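Local coordinates for 3-oxoacyl-[acyl-carrier-protein] synthase 3 (Pseudomonas aeruginosa, PDB 2X3E), which catalyses the condensation of acetyl-CoA with malonyl-ACP that starts bacterial fatty acid synthesis, working as a homodimer, at the interface of chains A and B. Numbering follows the deposited sequence. Chains: chain A/B, 3-oxoacyl-[acyl-carrier-protein] synthase 3.

Contact 1: the interface of chains A and B. Residues chain A 102-106; chain B 117, 182-184, 315.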
# COMPACT_ATOMS: atom_id res chain seq x y z
N GLY A 102 -17.57 -3.61 -3.42
CA GLY A 102 -17.92 -2.26 -3.00
C GLY A 102 -17.03 -1.71 -1.90
O GLY A 102 -16.93 -0.50 -1.73
N ALA A 103 -16.38 -2.60 -1.15
CA ALA A 103 -15.52 -2.18 -0.04
C ALA A 103 -14.31 -1.39 -0.53
O ALA A 103 -13.78 -1.65 -1.63
CB ALA A 103 -15.06 -3.39 0.76
N LEU A 104 -13.91 -0.42 0.28
CA LEU A 104 -12.62 0.24 0.17
C LEU A 104 -11.56 -0.87 0.22
O LEU A 104 -11.58 -1.66 1.15
CB LEU A 104 -12.49 1.20 1.36
CG LEU A 104 -11.28 2.03 1.74
CD1 LEU A 104 -11.71 2.97 2.88
CD2 LEU A 104 -10.09 1.19 2.15
N ALA A 105 -10.67 -0.95 -0.76
CA ALA A 105 -9.69 -2.04 -0.78
C ALA A 105 -8.37 -1.63 -1.41
O ALA A 105 -8.36 -1.07 -2.50
CB ALA A 105 -10.27 -3.25 -1.52
N PHE A 106 -7.27 -1.90 -0.71
CA PHE A 106 -5.93 -1.63 -1.24
C PHE A 106 -4.86 -2.46 -0.54
O PHE A 106 -5.11 -3.01 0.53
CB PHE A 106 -5.60 -0.12 -1.13
CG PHE A 106 -5.48 0.41 0.29
CD1 PHE A 106 -4.25 0.39 0.96
CD2 PHE A 106 -6.58 0.96 0.95
CE1 PHE A 106 -4.12 0.89 2.25
CE2 PHE A 106 -6.47 1.48 2.23
CZ PHE A 106 -5.24 1.44 2.90
N TYR B 117 -7.11 7.07 -3.10
CA TYR B 117 -6.88 6.19 -1.95
C TYR B 117 -5.77 6.72 -1.04
O TYR B 117 -5.87 6.64 0.19
CB TYR B 117 -6.56 4.74 -2.38
CG TYR B 117 -7.78 3.86 -2.51
CD1 TYR B 117 -8.55 3.84 -3.67
CD2 TYR B 117 -8.17 3.02 -1.46
CE1 TYR B 117 -9.68 3.03 -3.79
CE2 TYR B 117 -9.29 2.19 -1.58
CZ TYR B 117 -10.04 2.21 -2.75
OH TYR B 117 -11.15 1.39 -2.86
N LEU B 182 -15.06 5.76 -1.57
CA LEU B 182 -14.04 4.78 -1.91
C LEU B 182 -14.72 3.44 -2.14
O LEU B 182 -15.58 3.04 -1.38
CB LEU B 182 -13.02 4.66 -0.77
CG LEU B 182 -12.21 5.93 -0.46
CD1 LEU B 182 -11.57 5.82 0.93
CD2 LEU B 182 -11.14 6.16 -1.53
N GLY B 183 -14.31 2.74 -3.20
CA GLY B 183 -14.89 1.44 -3.50
C GLY B 183 -14.02 0.56 -4.37
O GLY B 183 -12.89 0.92 -4.73
N SER B 184 -14.57 -0.60 -4.71
CA SER B 184 -13.87 -1.59 -5.49
C SER B 184 -14.85 -2.62 -6.05
O SER B 184 -15.97 -2.79 -5.55
CB SER B 184 -12.84 -2.31 -4.62
OG SER B 184 -13.49 -3.15 -3.67
N THR B 315 -11.05 -0.49 -8.93
CA THR B 315 -11.12 0.47 -7.83
C THR B 315 -11.76 1.76 -8.31
O THR B 315 -11.76 2.06 -9.50
CB THR B 315 -9.71 0.80 -7.29
OG1 THR B 315 -8.83 1.12 -8.38
CG2 THR B 315 -9.15 -0.37 -6.51
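A:Gly102 (phi 100°) gives its backbone N to O of B:Ser184 at 2.8 Å, which docks the turn before strand 104-109 of chain A on the end of strand 177-184 of chain B. B:Ser184 adds its side chain: OG, placed between its own backbone N and carbonyl carbon (chi1 71°), donates to O of A:Ala103 at 2.6 Å, in the plane of that carbonyl. One serine thus accepts and donates across the interface with two different groups.

B:Tyr117, from helix 114-127, brings its phenol to the start of the chain A strand. Its hydroxyl OH accepts the N-H of A:Ala105 at 3.2 Å in a nearly straight bond (165° at H). The same OH donates to O of B:Gly183 at 2.6 Å from above that carbonyl plane, so bonds from both chains fix the tip of the ring. CD2 of B:Leu182 covers one face of the ring near its centre; O of A:Ala105 lies on the other side, beyond the rim near CE2. A:Leu104 runs past the ring in the opposite direction and lies beside B:Leu182, their CD1 methyls tightly packed at 3.5 Å. The A:Phe106 side chain crosses B:Tyr117 obliquely, CD2 to CD2 at 3.5 Å.

The patch ties the start of the chain A strand to strand 177-184 and helix 114-127 of chain B in the FabH homodimer, with the tyrosine taking part in both the polar and the apolar contacts.

Contact 2: the interface of chains A and B. Residues chain A 120-121, 124, 127, 180, 182; chain B 104, 124-125, 128, 130.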
# COMPACT_ATOMS: atom_id res chain seq x y z
N ALA A 120 -1.97 0.78 11.75
CA ALA A 120 -1.96 2.24 11.75
C ALA A 120 -2.89 2.79 10.66
O ALA A 120 -3.68 3.69 10.91
CB ALA A 120 -0.54 2.77 11.54
N SER A 121 -2.77 2.23 9.46
CA SER A 121 -3.52 2.73 8.30
C SER A 121 -5.02 2.44 8.44
O SER A 121 -5.84 3.36 8.31
CB SER A 121 -2.98 2.14 7.00
OG SER A 121 -3.65 2.70 5.88
N SER A 124 -6.49 4.18 11.55
CA SER A 124 -6.68 5.62 11.31
C SER A 124 -7.89 5.88 10.42
O SER A 124 -8.61 6.85 10.63
CB SER A 124 -5.42 6.24 10.70
OG SER A 124 -4.37 6.27 11.66
N SER A 127 -10.78 5.60 12.77
CA SER A 127 -10.80 6.75 13.68
C SER A 127 -11.26 8.03 12.99
O SER A 127 -12.02 8.80 13.56
CB SER A 127 -9.42 6.98 14.31
OG SER A 127 -9.10 5.93 15.20
N PHE A 180 1.04 4.20 18.89
CA PHE A 180 1.88 3.68 17.82
C PHE A 180 3.29 4.26 17.87
O PHE A 180 3.50 5.39 18.35
CB PHE A 180 1.30 4.03 16.45
CG PHE A 180 0.14 3.18 16.03
CD1 PHE A 180 0.35 2.05 15.26
CD2 PHE A 180 -1.15 3.52 16.38
CE1 PHE A 180 -0.73 1.27 14.84
CE2 PHE A 180 -2.22 2.75 15.97
CZ PHE A 180 -2.01 1.63 15.21
N LEU A 182 6.10 4.37 14.66
CA LEU A 182 6.29 4.01 13.25
C LEU A 182 7.46 4.80 12.66
O LEU A 182 7.55 6.01 12.84
CB LEU A 182 5.04 4.32 12.44
CG LEU A 182 3.73 3.63 12.84
CD1 LEU A 182 2.54 4.41 12.29
CD2 LEU A 182 3.71 2.18 12.35
N LEU B 104 7.43 7.96 8.79
CA LEU B 104 6.36 7.01 8.54
C LEU B 104 6.25 6.91 7.02
O LEU B 104 5.94 7.90 6.35
CB LEU B 104 5.05 7.52 9.17
CG LEU B 104 3.82 6.62 9.16
CD1 LEU B 104 2.75 7.17 10.10
CD2 LEU B 104 3.26 6.45 7.75
N SER B 124 -6.24 10.42 6.79
CA SER B 124 -6.69 9.75 8.00
C SER B 124 -5.57 9.60 9.02
O SER B 124 -5.82 9.75 10.21
CB SER B 124 -7.30 8.39 7.65
OG SER B 124 -8.49 8.57 6.91
N LEU B 125 -4.35 9.32 8.56
CA LEU B 125 -3.19 9.26 9.47
C LEU B 125 -3.01 10.58 10.22
O LEU B 125 -2.76 10.59 11.43
CB LEU B 125 -1.91 8.89 8.73
CG LEU B 125 -1.79 7.44 8.25
CD1 LEU B 125 -0.64 7.26 7.25
CD2 LEU B 125 -1.64 6.51 9.43
N ALA B 128 -6.16 11.25 12.56
CA ALA B 128 -6.08 10.38 13.75
C ALA B 128 -4.92 10.72 14.68
O ALA B 128 -4.84 10.18 15.78
CB ALA B 128 -6.00 8.91 13.32
N LEU B 130 -1.52 10.40 13.99
CA LEU B 130 -0.32 9.58 13.80
C LEU B 130 0.77 10.33 13.03
O LEU B 130 1.94 9.94 13.06
CB LEU B 130 -0.66 8.27 13.09
CG LEU B 130 -1.21 7.16 13.99
CD1 LEU B 130 -2.36 7.66 14.86
CD2 LEU B 130 -1.63 5.95 13.18
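A:Ser124, facing B:Leu125, B:Ala128 and B:Leu130 across the interface, turns its hydroxyl OG back to O of A:Ala120, one helical turn earlier, at 2.8 Å. OG stands anti to its own carbonyl carbon and beside the backbone N (chi1 -69°), which brings it beyond the carbonyl oxygen of A:Ala120, 23° out of the carbonyl plane. The bond satisfies the hydroxyl within its own helix 114-127, which probably lets it sit against hydrocarbon groups: the CB methyl of B:Ala128 and the CD2 methyl of B:Leu125 each come to 3.5 Å of OG. No hydrogen bond crosses this patch; it holds by packing.

B:Leu130, in the loop after the partner's helix 114-127, points its tip into chain A. Its CD2 methyl meets CB of A:Ala120 at 3.7 Å and sits 4.0 Å above one face of the A:Phe180 ring, offset toward the rim. The second torsion (51° to CD1) leaves CD2 anti to CA, extended toward chain A. On the far side of A:Ser124, CB of A:Ser127 lies 4.0 Å from CB of B:Ala128.

The two copies of Ser124 pack reciprocally, CB of each against the carbonyl oxygen of the other: CB of A:Ser124 lies 3.6 Å from O of B:Ser124, and the reverse pair matches it, as expected next to the two-fold axis. The small side chains probably let the two helices come close here. At the other end, A:Leu182 and B:Leu104 form the twin of the leucine pair of contact 1.

This largely apolar patch packs helix, loop and strand residues of the two subunits together near the two-fold axis, and probably helps to keep helix 114-127, which follows the active-site position Ala112, in place.

Contact 1 and contact 2 lie about 19 Å apart on one two-fold symmetric interface and draw on the same elements: strand 104-109, helix 114-127 and strand 177-184. The Leu104 to Leu182 pairing occurs in both with the chains exchanged, so contact 2 already includes a piece of the twin of contact 1. Contact 1 supplies the polar, directional bonds, while contact 2 adds apolar packing near the axis. Their centres are about 23 Å and 16 Å from A:Ala112, an active-site position changed in this structure; dimerisation may therefore support the catalytic centre indirectly, through the shared helix.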